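PDB 4KD5: ABC-type transport system, molybdenum-specific extracellular solute-binding protein from Clostridium difficile, which probably binds molybdate or tungstate outside the cell and passes it to an ABC transporter for uptake. Local coordinates for residues 5-10 / 33-38; 85-90 / 192-197; 168-173 / 227-232. One frame throughout, in Å; residues are numbered along the deposited sequence.

Interaction 1: 5-10 / 33-38; sequences SVELNI and NVKLTV
With chi1 at -60° in E7 and -51° in K35, CG of each residue stands anti to its own carbonyl carbon, and since both chains run on extended, they lie side by side and point the same way. Their first contact is aliphatic, E7 CG to K35 CD at 3.7 Å. At the tips E7 OE2 and K35 NZ make a long salt bridge of 3.8 Å, and S5 OG lies against K35 CE at 3.4 Å. N9 and T37 follow on the same face, with N9 OD1 resting on T37 CB at 3.7 Å.

On the other face CG of L8 and L36 and CG1 of I10 likewise stand anti to the carbonyl carbon. L36 CD2 serves as the shared apolar point: it meets I10 CD1 at 3.6 Å, where the two side chains cross obliquely, and L8 CB at 3.9 Å, where they run alongside. L8 CD1 touches V34 CG1 in a second oblique crossing. A207 and F211 of helix 205-215 pack on this apolar face, and helix 17-28 meets V34, L36 and V38.

The backbone evidence is a ladder of donors alternating between the two segments: V6 N to N33 O, K35 N to V6 O, L8 N to K35 O, T37 N to L8 O and I10 N to T37 O. The first four lie nearly along the C=O axis, whereas I10 N approaches from above the carbonyl plane of T37. With axes 4.7 Å apart and 25° from parallel, the pair closes a beta-alpha-beta unit of strand 6-13, helix 17-28 and strand 34-41.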
ATOM      1  N   SER A   5       6.491 -11.600   1.226  1.00 75.82           N
ATOM      2  CA  SER A   5       7.748 -10.890   1.006  1.00 79.33           C
ATOM      3  C   SER A   5       7.732 -10.122  -0.316  1.00 80.60           C
ATOM      4  O   SER A   5       7.103 -10.547  -1.286  1.00 87.42           O
ATOM      5  CB  SER A   5       8.928 -11.864   1.038  1.00 80.95           C
ATOM      6  OG  SER A   5      10.150 -11.196   0.779  1.00 79.27           O
ATOM      7  N   VAL A   6       8.420  -8.985  -0.343  1.00 70.72           N
ATOM      8  CA  VAL A   6       8.450  -8.130  -1.526  1.00 64.87           C
ATOM      9  C   VAL A   6       9.884  -7.846  -1.961  1.00 61.49           C
ATOM     10  O   VAL A   6      10.747  -7.566  -1.129  1.00 60.36           O
ATOM     11  CB  VAL A   6       7.722  -6.795  -1.271  1.00 55.96           C
ATOM     12  CG1 VAL A   6       7.850  -5.881  -2.470  1.00 51.05           C
ATOM     13  CG2 VAL A   6       6.258  -7.040  -0.971  1.00 53.88           C
ATOM     14  N   GLU A   7      10.133  -7.928  -3.265  1.00 63.41           N
ATOM     15  CA  GLU A   7      11.441  -7.595  -3.814  1.00 69.11           C
ATOM     16  C   GLU A   7      11.339  -6.354  -4.694  1.00 64.82           C
ATOM     17  O   GLU A   7      10.738  -6.395  -5.770  1.00 65.84           O
ATOM     18  CB  GLU A   7      12.007  -8.777  -4.606  1.00 80.88           C
ATOM     19  CG  GLU A   7      12.180 -10.041  -3.774  1.00 93.47           C
ATOM     20  CD  GLU A   7      12.540 -11.257  -4.606  1.00101.64           C
ATOM     21  OE1 GLU A   7      12.519 -11.160  -5.850  1.00107.62           O
ATOM     22  OE2 GLU A   7      12.844 -12.311  -4.012  1.00104.74           O
ATOM     23  N   LEU A   8      11.921  -5.252  -4.226  1.00 66.05           N
ATOM     24  CA  LEU A   8      11.909  -3.999  -4.977  1.00 59.03           C
ATOM     25  C   LEU A   8      13.197  -3.828  -5.781  1.00 51.42           C
ATOM     26  O   LEU A   8      14.300  -4.031  -5.261  1.00 54.62           O
ATOM     27  CB  LEU A   8      11.721  -2.800  -4.043  1.00 56.01           C
ATOM     28  CG  LEU A   8      10.395  -2.651  -3.302  1.00 51.65           C
ATOM     29  CD1 LEU A   8      10.415  -1.411  -2.417  1.00 49.56           C
ATOM     30  CD2 LEU A   8       9.240  -2.574  -4.274  1.00 49.57           C
ATOM     31  N   ASN A   9      13.054  -3.469  -7.052  1.00 49.85           N
ATOM     32  CA  ASN A   9      14.206  -3.132  -7.873  1.00 42.02           C
ATOM     33  C   ASN A   9      14.429  -1.628  -7.877  1.00 41.86           C
ATOM     34  O   ASN A   9      13.580  -0.868  -8.351  1.00 41.88           O
ATOM     35  CB  ASN A   9      14.013  -3.644  -9.303  1.00 41.67           C
ATOM     36  CG  ASN A   9      14.260  -5.130  -9.427  1.00 53.66           C
ATOM     37  OD1 ASN A   9      15.326  -5.627  -9.064  1.00 57.94           O
ATOM     38  ND2 ASN A   9      13.266  -5.855  -9.928  1.00 65.51           N
ATOM     39  N   ILE A  10      15.563  -1.196  -7.339  1.00 42.75           N
ATOM     40  CA  ILE A  10      15.904   0.222  -7.351  1.00 50.78           C
ATOM     41  C   ILE A  10      17.087   0.490  -8.282  1.00 50.41           C
ATOM     42  O   ILE A  10      18.131  -0.155  -8.175  1.00 57.27           O
ATOM     43  CB  ILE A  10      16.214   0.762  -5.938  1.00 49.86           C
ATOM     44  CG1 ILE A  10      14.945   0.828  -5.094  1.00 52.42           C
ATOM     45  CG2 ILE A  10      16.818   2.154  -6.012  1.00 39.19           C
ATOM     46  CD1 ILE A  10      14.570  -0.470  -4.439  1.00 48.33           C
ATOM     47  N   ASN A  33      10.148  -7.398   5.676  1.00 63.36           N
ATOM     48  CA  ASN A  33       9.465  -8.017   4.541  1.00 67.13           C
ATOM     49  C   ASN A  33       9.924  -7.566   3.155  1.00 65.56           C
ATOM     50  O   ASN A  33       9.458  -8.094   2.146  1.00 69.52           O
ATOM     51  CB  ASN A  33       7.953  -7.831   4.669  1.00 69.78           C
ATOM     52  CG  ASN A  33       7.264  -9.052   5.239  1.00 76.58           C
ATOM     53  OD1 ASN A  33       6.441  -9.680   4.572  1.00 84.09           O
ATOM     54  ND2 ASN A  33       7.603  -9.402   6.477  1.00 78.76           N
ATOM     55  N   VAL A  34      10.832  -6.597   3.098  1.00 62.39           N
ATOM     56  CA  VAL A  34      11.298  -6.084   1.814  1.00 55.66           C
ATOM     57  C   VAL A  34      12.754  -6.445   1.551  1.00 56.12           C
ATOM     58  O   VAL A  34      13.621  -6.212   2.397  1.00 51.68           O
ATOM     59  CB  VAL A  34      11.111  -4.558   1.711  1.00 51.19           C
ATOM     60  CG1 VAL A  34      11.629  -4.043   0.374  1.00 43.20           C
ATOM     61  CG2 VAL A  34       9.650  -4.203   1.869  1.00 50.18           C
ATOM     62  N   LYS A  35      13.006  -7.030   0.383  1.00 61.17           N
ATOM     63  CA  LYS A  35      14.363  -7.268  -0.090  1.00 60.92           C
ATOM     64  C   LYS A  35      14.650  -6.259  -1.191  1.00 50.38           C
ATOM     65  O   LYS A  35      13.900  -6.171  -2.166  1.00 49.30           O
ATOM     66  CB  LYS A  35      14.491  -8.681  -0.654  1.00 66.95           C
ATOM     67  CG  LYS A  35      13.987  -9.781   0.268  1.00 83.46           C
ATOM     68  CD  LYS A  35      13.639 -11.032  -0.528  1.00 91.50           C
ATOM     69  CE  LYS A  35      13.356 -12.226   0.375  1.00 98.85           C
ATOM     70  NZ  LYS A  35      13.010 -13.442  -0.422  1.00103.64           N
ATOM     71  N   LEU A  36      15.731  -5.501  -1.046  1.00 50.36           N
ATOM     72  CA  LEU A  36      16.079  -4.484  -2.034  1.00 49.12           C
ATOM     73  C   LEU A  36      17.191  -4.969  -2.964  1.00 51.48           C
ATOM     74  O   LEU A  36      18.206  -5.500  -2.507  1.00 51.66           O
ATOM     75  CB  LEU A  36      16.507  -3.187  -1.340  1.00 45.27           C
ATOM     76  CG  LEU A  36      15.502  -2.490  -0.423  1.00 46.58           C
ATOM     77  CD1 LEU A  36      16.146  -1.309   0.288  1.00 48.47           C
ATOM     78  CD2 LEU A  36      14.294  -2.019  -1.206  1.00 41.55           C
ATOM     79  N   THR A  37      16.997  -4.793  -4.268  1.00 55.41           N
ATOM     80  CA  THR A  37      18.048  -5.082  -5.240  1.00 58.99           C
ATOM     81  C   THR A  37      18.421  -3.787  -5.962  1.00 63.66           C
ATOM     82  O   THR A  37      17.648  -3.275  -6.777  1.00 67.23           O
ATOM     83  CB  THR A  37      17.612  -6.155  -6.254  1.00 55.29           C
ATOM     84  OG1 THR A  37      17.477  -7.416  -5.586  1.00 67.94           O
ATOM     85  CG2 THR A  37      18.641  -6.297  -7.362  1.00 52.87           C
ATOM     86  N   VAL A  38      19.601  -3.254  -5.657  1.00 59.89           N
ATOM     87  CA  VAL A  38      20.000  -1.954  -6.189  1.00 59.95           C
ATOM     88  C   VAL A  38      20.957  -2.069  -7.374  1.00 60.30           C
ATOM     89  O   VAL A  38      22.066  -2.593  -7.246  1.00 67.38           O
ATOM     90  CB  VAL A  38      20.630  -1.058  -5.104  1.00 61.35           C
ATOM     91  CG1 VAL A  38      20.844   0.335  -5.646  1.00 65.52           C
ATOM     92  CG2 VAL A  38      19.732  -0.985  -3.890  1.00 56.12           C
TER

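Interaction 2: 85-90 / 192-197; sequences VKNDLV and ITYPVS
Strands 82-94 and 193-198 meet here as an antiparallel pair, deep in the chain and consistent with the interlobe hinge of periplasmic-type binding proteins. The Y194 ring and the N87 amide cross obliquely, their planes 58° apart. N87 ND2 donates to Y194 OH at 3.0 Å, with the hydroxyl oxygen close to the amide plane and an angle of 157° at the hydrogen. The same ND2 also binds S170 OG, so two hydroxyl oxygens take up the amide donor, while N87 OD1 accepts from D88 N. The Y194 ring presents its edge to the backbone of 85-87, with V85 O and N87 CB in its plane, and V85 CG2 touches its CD1 at 3.9 Å. Y229 packs against Y194 edge-to-face.

K86 and T193 form a non-hydrogen-bonded pair, with CA atoms 4.0 Å apart, and their side chains run alongside each other. The lysine chain bends at chi3 (5°, nearly eclipsed) and chi4, and NZ ends 3.4 Å from T193 CG2; E233 supplies the counter-charge.

I192 packs beside residues 87-89, its CG2 on N87 CB at 3.8 Å and its CD1 near L89 CB. Y194 N bonds V85 O and N87 N bonds I192 O, both nearly along the C=O axis. A water accepts from I192 N at 3.0 Å and donates weakly to N87 O.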
ATOM      1  N   VAL A  85      17.604  14.196  -2.270  1.00 43.93           N
ATOM      2  CA  VAL A  85      18.639  15.026  -1.668  1.00 44.53           C
ATOM      3  C   VAL A  85      19.265  15.929  -2.718  1.00 51.00           C
ATOM      4  O   VAL A  85      18.992  15.801  -3.913  1.00 50.90           O
ATOM      5  CB  VAL A  85      19.750  14.196  -0.999  1.00 48.32           C
ATOM      6  CG1 VAL A  85      19.166  13.249   0.029  1.00 45.65           C
ATOM      7  CG2 VAL A  85      20.537  13.417  -2.043  1.00 53.30           C
ATOM      8  N   LYS A  86      20.108  16.844  -2.264  1.00 50.55           N
ATOM      9  CA  LYS A  86      20.849  17.698  -3.171  1.00 63.59           C
ATOM     10  C   LYS A  86      22.298  17.736  -2.720  1.00 65.32           C
ATOM     11  O   LYS A  86      22.600  17.432  -1.565  1.00 64.16           O
ATOM     12  CB  LYS A  86      20.250  19.105  -3.215  1.00 68.93           C
ATOM     13  CG  LYS A  86      20.311  19.849  -1.888  1.00 74.08           C
ATOM     14  CD  LYS A  86      19.609  21.212  -1.945  1.00 88.26           C
ATOM     15  CE  LYS A  86      18.906  21.479  -3.271  1.00 97.98           C
ATOM     16  NZ  LYS A  86      17.522  20.925  -3.331  1.00 97.95           N
ATOM     17  N   ASN A  87      23.199  18.093  -3.627  1.00 65.53           N
ATOM     18  CA  ASN A  87      24.603  18.197  -3.267  1.00 55.55           C
ATOM     19  C   ASN A  87      25.019  19.652  -3.146  1.00 59.39           C
ATOM     20  O   ASN A  87      24.276  20.551  -3.543  1.00 68.03           O
ATOM     21  CB  ASN A  87      25.476  17.478  -4.296  1.00 66.34           C
ATOM     22  CG  ASN A  87      26.460  16.526  -3.655  1.00 65.29           C
ATOM     23  OD1 ASN A  87      26.999  16.802  -2.580  1.00 67.67           O
ATOM     24  ND2 ASN A  87      26.694  15.390  -4.305  1.00 60.50           N
ATOM     25  N   ASP A  88      26.197  19.882  -2.583  1.00 70.24           N
ATOM     26  CA  ASP A  88      26.753  21.225  -2.520  1.00 75.77           C
ATOM     27  C   ASP A  88      28.074  21.285  -3.263  1.00 82.25           C
ATOM     28  O   ASP A  88      28.859  20.340  -3.215  1.00 69.16           O
ATOM     29  CB  ASP A  88      26.940  21.669  -1.066  1.00 82.11           C
ATOM     30  CG  ASP A  88      25.803  22.539  -0.571  1.00 89.42           C
ATOM     31  OD1 ASP A  88      25.223  23.272  -1.395  1.00 94.42           O
ATOM     32  OD2 ASP A  88      25.490  22.490   0.636  1.00 91.93           O
ATOM     33  N   LEU A  89      28.306  22.391  -3.967  1.00 57.81           N
ATOM     34  CA  LEU A  89      29.581  22.609  -4.641  1.00 50.77           C
ATOM     35  C   LEU A  89      30.504  23.290  -3.640  1.00 50.46           C
ATOM     36  O   LEU A  89      30.199  24.381  -3.146  1.00 42.00           O
ATOM     37  CB  LEU A  89      29.401  23.504  -5.865  1.00 47.79           C
ATOM     38  CG  LEU A  89      30.243  23.275  -7.122  1.00 43.55           C
ATOM     39  CD1 LEU A  89      30.888  24.563  -7.575  1.00 47.30           C
ATOM     40  CD2 LEU A  89      31.303  22.219  -6.917  1.00 47.36           C
ATOM     41  N   VAL A  90      31.622  22.645  -3.323  1.00 50.43           N
ATOM     42  CA  VAL A  90      32.513  23.173  -2.296  1.00 50.74           C
ATOM     43  C   VAL A  90      33.916  23.479  -2.802  1.00 48.33           C
ATOM     44  O   VAL A  90      34.354  22.943  -3.823  1.00 44.68           O
ATOM     45  CB  VAL A  90      32.590  22.239  -1.068  1.00 53.36           C
ATOM     46  CG1 VAL A  90      31.228  22.091  -0.426  1.00 58.44           C
ATOM     47  CG2 VAL A  90      33.138  20.874  -1.468  1.00 50.70           C
ATOM     48  N   ILE A 192      21.805  21.374  -7.593  1.00 49.94           N
ATOM     49  CA  ILE A 192      22.414  20.066  -7.804  1.00 50.79           C
ATOM     50  C   ILE A 192      21.584  19.022  -7.056  1.00 57.34           C
ATOM     51  O   ILE A 192      21.920  18.638  -5.938  1.00 59.54           O
ATOM     52  CB  ILE A 192      23.867  20.041  -7.291  1.00 46.98           C
ATOM     53  CG1 ILE A 192      24.622  21.294  -7.747  1.00 53.86           C
ATOM     54  CG2 ILE A 192      24.589  18.785  -7.762  1.00 44.79           C
ATOM     55  CD1 ILE A 192      26.066  21.370  -7.269  1.00 53.84           C
ATOM     56  N   THR A 193      20.502  18.558  -7.681  1.00 58.77           N
ATOM     57  CA  THR A 193      19.525  17.718  -6.989  1.00 58.35           C
ATOM     58  C   THR A 193      19.437  16.293  -7.522  1.00 55.59           C
ATOM     59  O   THR A 193      19.740  16.031  -8.684  1.00 55.80           O
ATOM     60  CB  THR A 193      18.122  18.344  -7.018  1.00 61.50           C
ATOM     61  OG1 THR A 193      17.621  18.337  -8.357  1.00 73.46           O
ATOM     62  CG2 THR A 193      18.161  19.764  -6.503  1.00 64.63           C
ATOM     63  N   TYR A 194      18.995  15.384  -6.659  1.00 53.80           N
ATOM     64  CA  TYR A 194      18.775  13.999  -7.044  1.00 46.49           C
ATOM     65  C   TYR A 194      17.296  13.667  -6.873  1.00 49.06           C
ATOM     66  O   TYR A 194      16.821  13.481  -5.751  1.00 53.64           O
ATOM     67  CB  TYR A 194      19.651  13.059  -6.203  1.00 43.21           C
ATOM     68  CG  TYR A 194      21.141  13.336  -6.305  1.00 48.27           C
ATOM     69  CD1 TYR A 194      21.724  14.376  -5.595  1.00 47.47           C
ATOM     70  CD2 TYR A 194      21.963  12.552  -7.104  1.00 51.98           C
ATOM     71  CE1 TYR A 194      23.082  14.637  -5.686  1.00 62.38           C
ATOM     72  CE2 TYR A 194      23.325  12.803  -7.199  1.00 59.26           C
ATOM     73  CZ  TYR A 194      23.877  13.848  -6.486  1.00 65.39           C
ATOM     74  OH  TYR A 194      25.226  14.107  -6.572  1.00 64.18           O
ATOM     75  N   PRO A 195      16.551  13.618  -7.990  1.00 54.38           N
ATOM     76  CA  PRO A 195      15.116  13.316  -7.908  1.00 51.62           C
ATOM     77  C   PRO A 195      14.845  11.821  -7.778  1.00 49.47           C
ATOM     78  O   PRO A 195      15.619  11.007  -8.298  1.00 47.05           O
ATOM     79  CB  PRO A 195      14.575  13.829  -9.246  1.00 49.24           C
ATOM     80  CG  PRO A 195      15.731  13.709 -10.185  1.00 57.15           C
ATOM     81  CD  PRO A 195      16.984  13.925  -9.366  1.00 54.88           C
ATOM     82  N   VAL A 196      13.764  11.473  -7.080  1.00 38.59           N
ATOM     83  CA  VAL A 196      13.344  10.084  -6.949  1.00 33.62           C
ATOM     84  C   VAL A 196      11.925   9.956  -7.501  1.00 40.20           C
ATOM     85  O   VAL A 196      11.151  10.912  -7.457  1.00 41.22           O
ATOM     86  CB  VAL A 196      13.405   9.615  -5.467  1.00 43.30           C
ATOM     87  CG1 VAL A 196      12.426  10.398  -4.608  1.00 42.57           C
ATOM     88  CG2 VAL A 196      13.129   8.121  -5.342  1.00 33.36           C
ATOM     89  N   SER A 197      11.586   8.789  -8.042  1.00 40.35           N
ATOM     90  CA  SER A 197      10.213   8.534  -8.478  1.00 45.86           C
ATOM     91  C   SER A 197       9.889   7.045  -8.482  1.00 48.23           C
ATOM     92  O   SER A 197      10.763   6.219  -8.747  1.00 51.62           O
ATOM     93  CB  SER A 197       9.973   9.118  -9.871  1.00 47.37           C
ATOM     94  OG  SER A 197       8.628   8.921 -10.268  1.00 61.00           O
TER
HETATM   95  O   HOH W   1      22.243  22.806  -4.965  1.00 58.21           O

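Interaction 3: 168-173 / 227-232; sequences YFSDTV and FGYKKV
A 3-10 turn at 169-171 comes up against G228, which at phi 92° comes within 3.8 Å of S170, CA to CA, an approach its lack of a side chain permits: a CB would run into S170 CA. Within the turn F169 O is gripped twice, by T172 N and by T172 OG1, the hydroxyl sitting on a lone pair at 2.6 Å.

S170 is the central side chain of the contact. Its CB presses on F227 O at 3.3 Å and stands over one face of the Y229 ring, a CH-pi contact 3.9 Å from the centroid and 14° off the normal. With chi1 58°, OG takes the crowded position between backbone N and carbonyl carbon and accepts from N87 ND2 on strand 82-94. F169, its CG anti to the backbone N, turns a ring edge to the glycine carbonyl: G228 O lies in the ring plane, 3.3 Å from CD2. K183 forms a cation-pi pair with this ring. V173 adds CG1 on G228 N at 3.6 Å and CG2 on F227 O.

No hydrogen bond joins the two segments, so the contact rests on van der Waals packing, one CH-pi contact and a CA-H...O contact from S170 to F227 O. It sets the loop after strand 164-168 against the C-terminal segment near the predicted molybdate site, to which Y168 belongs; Y229 OH bonds weakly to S15 O of that site.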
ATOM      1  N   TYR A 168      32.085  18.263  -5.221  1.00 42.12           N
ATOM      2  CA  TYR A 168      30.870  18.074  -4.423  1.00 45.38           C
ATOM      3  C   TYR A 168      31.244  17.763  -2.976  1.00 45.38           C
ATOM      4  O   TYR A 168      32.291  17.175  -2.724  1.00 53.24           O
ATOM      5  CB  TYR A 168      30.007  16.940  -4.984  1.00 47.88           C
ATOM      6  CG  TYR A 168      29.321  17.252  -6.291  1.00 51.71           C
ATOM      7  CD1 TYR A 168      29.177  18.558  -6.732  1.00 51.45           C
ATOM      8  CD2 TYR A 168      28.808  16.236  -7.080  1.00 52.03           C
ATOM      9  CE1 TYR A 168      28.545  18.841  -7.925  1.00 46.95           C
ATOM     10  CE2 TYR A 168      28.176  16.509  -8.271  1.00 55.73           C
ATOM     11  CZ  TYR A 168      28.049  17.814  -8.688  1.00 51.77           C
ATOM     12  OH  TYR A 168      27.421  18.093  -9.873  1.00 56.53           O
ATOM     13  N   PHE A 169      30.395  18.139  -2.024  1.00 44.66           N
ATOM     14  CA  PHE A 169      30.693  17.847  -0.628  1.00 47.15           C
ATOM     15  C   PHE A 169      30.763  16.343  -0.385  1.00 48.48           C
ATOM     16  O   PHE A 169      31.563  15.873   0.418  1.00 52.24           O
ATOM     17  CB  PHE A 169      29.660  18.480   0.295  1.00 45.70           C
ATOM     18  CG  PHE A 169      30.056  18.455   1.740  1.00 46.17           C
ATOM     19  CD1 PHE A 169      31.196  19.123   2.168  1.00 43.15           C
ATOM     20  CD2 PHE A 169      29.293  17.774   2.673  1.00 42.82           C
ATOM     21  CE1 PHE A 169      31.568  19.105   3.498  1.00 53.22           C
ATOM     22  CE2 PHE A 169      29.659  17.754   4.009  1.00 46.25           C
ATOM     23  CZ  PHE A 169      30.799  18.421   4.421  1.00 46.92           C
ATOM     24  N   SER A 170      29.925  15.592  -1.095  1.00 45.38           N
ATOM     25  CA  SER A 170      29.877  14.141  -0.941  1.00 44.24           C
ATOM     26  C   SER A 170      31.162  13.459  -1.405  1.00 52.83           C
ATOM     27  O   SER A 170      31.439  12.319  -1.022  1.00 60.53           O
ATOM     28  CB  SER A 170      28.670  13.551  -1.669  1.00 42.88           C
ATOM     29  OG  SER A 170      28.675  13.873  -3.040  1.00 41.44           O
ATOM     30  N   ASP A 171      31.941  14.156  -2.229  1.00 49.04           N
ATOM     31  CA  ASP A 171      33.227  13.638  -2.685  1.00 48.69           C
ATOM     32  C   ASP A 171      34.322  13.875  -1.648  1.00 52.89           C
ATOM     33  O   ASP A 171      35.449  13.411  -1.811  1.00 56.39           O
ATOM     34  CB  ASP A 171      33.629  14.296  -4.007  1.00 53.79           C
ATOM     35  CG  ASP A 171      32.665  13.991  -5.139  1.00 58.62           C
ATOM     36  OD1 ASP A 171      32.188  12.840  -5.235  1.00 54.87           O
ATOM     37  OD2 ASP A 171      32.396  14.908  -5.943  1.00 57.79           O
ATOM     38  N   THR A 172      33.983  14.597  -0.583  1.00 48.70           N
ATOM     39  CA  THR A 172      34.959  14.956   0.449  1.00 53.59           C
ATOM     40  C   THR A 172      34.901  14.073   1.689  1.00 56.88           C
ATOM     41  O   THR A 172      35.866  14.017   2.452  1.00 61.50           O
ATOM     42  CB  THR A 172      34.810  16.423   0.904  1.00 54.43           C
ATOM     43  OG1 THR A 172      33.647  16.556   1.732  1.00 49.75           O
ATOM     44  CG2 THR A 172      34.688  17.339  -0.299  1.00 42.75           C
ATOM     45  N   VAL A 173      33.767  13.408   1.905  1.00 56.57           N
ATOM     46  CA  VAL A 173      33.598  12.569   3.095  1.00 63.71           C
ATOM     47  C   VAL A 173      34.616  11.431   3.133  1.00 71.05           C
ATOM     48  O   VAL A 173      35.060  10.949   2.087  1.00 72.45           O
ATOM     49  CB  VAL A 173      32.157  12.004   3.231  1.00 75.97           C
ATOM     50  CG1 VAL A 173      31.168  13.118   3.528  1.00 69.38           C
ATOM     51  CG2 VAL A 173      31.748  11.266   1.968  1.00 79.08           C
ATOM     52  N   PHE A 227      26.850  10.821   4.280  1.00 47.95           N
ATOM     53  CA  PHE A 227      27.644  10.597   3.083  1.00 54.53           C
ATOM     54  C   PHE A 227      27.863  11.880   2.284  1.00 52.52           C
ATOM     55  O   PHE A 227      28.251  11.837   1.114  1.00 46.50           O
ATOM     56  CB  PHE A 227      27.013   9.486   2.230  1.00 58.08           C
ATOM     57  CG  PHE A 227      27.050   8.128   2.887  1.00 62.95           C
ATOM     58  CD1 PHE A 227      28.110   7.264   2.654  1.00 61.56           C
ATOM     59  CD2 PHE A 227      26.042   7.725   3.750  1.00 62.42           C
ATOM     60  CE1 PHE A 227      28.158   6.018   3.263  1.00 63.08           C
ATOM     61  CE2 PHE A 227      26.083   6.480   4.363  1.00 58.16           C
ATOM     62  CZ  PHE A 227      27.142   5.626   4.118  1.00 57.95           C
ATOM     63  N   GLY A 228      27.626  13.019   2.930  1.00 50.78           N
ATOM     64  CA  GLY A 228      27.945  14.310   2.347  1.00 54.50           C
ATOM     65  C   GLY A 228      26.811  14.957   1.576  1.00 49.35           C
ATOM     66  O   GLY A 228      26.945  16.080   1.083  1.00 57.56           O
ATOM     67  N   TYR A 229      25.692  14.255   1.465  1.00 45.25           N
ATOM     68  CA  TYR A 229      24.530  14.823   0.799  1.00 43.63           C
ATOM     69  C   TYR A 229      23.779  15.757   1.735  1.00 49.05           C
ATOM     70  O   TYR A 229      24.086  15.831   2.928  1.00 46.24           O
ATOM     71  CB  TYR A 229      23.633  13.715   0.250  1.00 39.80           C
ATOM     72  CG  TYR A 229      24.336  12.900  -0.798  1.00 40.07           C
ATOM     73  CD1 TYR A 229      24.377  13.326  -2.115  1.00 42.13           C
ATOM     74  CD2 TYR A 229      24.983  11.722  -0.468  1.00 39.38           C
ATOM     75  CE1 TYR A 229      25.032  12.593  -3.079  1.00 44.96           C
ATOM     76  CE2 TYR A 229      25.640  10.980  -1.427  1.00 47.14           C
ATOM     77  CZ  TYR A 229      25.659  11.424  -2.727  1.00 49.02           C
ATOM     78  OH  TYR A 229      26.311  10.688  -3.682  1.00 53.68           O
ATOM     79  N   LYS A 230      22.804  16.476   1.191  1.00 51.01           N
ATOM     80  CA  LYS A 230      22.128  17.512   1.956  1.00 56.16           C
ATOM     81  C   LYS A 230      20.622  17.473   1.732  1.00 54.79           C
ATOM     82  O   LYS A 230      20.156  17.081   0.659  1.00 45.41           O
ATOM     83  CB  LYS A 230      22.694  18.885   1.584  1.00 67.47           C
ATOM     84  CG  LYS A 230      22.624  19.913   2.692  1.00 79.89           C
ATOM     85  CD  LYS A 230      21.464  20.862   2.469  1.00 92.94           C
ATOM     86  CE  LYS A 230      21.121  21.629   3.735  1.00102.10           C
ATOM     87  NZ  LYS A 230      19.988  22.575   3.512  1.00104.14           N
ATOM     88  N   LYS A 231      19.878  17.874   2.760  1.00 62.22           N
ATOM     89  CA  LYS A 231      18.417  17.911   2.739  1.00 68.38           C
ATOM     90  C   LYS A 231      17.895  18.944   1.736  1.00 72.21           C
ATOM     91  O   LYS A 231      18.519  19.986   1.529  1.00 62.24           O
ATOM     92  CB  LYS A 231      17.911  18.239   4.147  1.00 77.69           C
ATOM     93  CG  LYS A 231      16.437  18.576   4.242  1.00 89.40           C
ATOM     94  CD  LYS A 231      15.666  17.494   4.980  1.00 92.71           C
ATOM     95  CE  LYS A 231      14.404  17.121   4.221  1.00 89.17           C
ATOM     96  NZ  LYS A 231      13.189  17.214   5.074  1.00 89.66           N
ATOM     97  N   VAL A 232      16.756  18.655   1.111  1.00 81.13           N
ATOM     98  CA  VAL A 232      16.178  19.562   0.119  1.00 81.45           C
ATOM     99  C   VAL A 232      15.270  20.624   0.744  1.00 83.38           C
ATOM    100  O   VAL A 232      14.213  20.301   1.287  1.00 89.39           O
ATOM    101  CB  VAL A 232      15.381  18.795  -0.953  1.00 78.83           C
ATOM    102  CG1 VAL A 232      14.696  19.764  -1.907  1.00 81.27           C
ATOM    103  CG2 VAL A 232      16.297  17.861  -1.719  1.00 73.52           C
TER

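Overall arrangement
From the N terminus, interaction 1 closes first, bridging a 22-residue excursion that holds helix 17-28, before the others open. Interaction 2 then closes over 101 residues. Interaction 3 opens inside that span at 168-173 and closes beyond it at 227-232, so the two loops cross. They also touch, since segment 85-90 meets both segments of interaction 3: K86 O bonds K230 N at 2.9 Å. Their centres lie about 9 Å apart, whereas the centre of interaction 1 lies about 24 Å from that of interaction 2, in the same mixed sheet. Interaction 1 holds the N-terminal beta-alpha-beta unit together; 2 joins strands 82-94 and 193-198, and 3 the loop after 164-168 to the C-terminal segment.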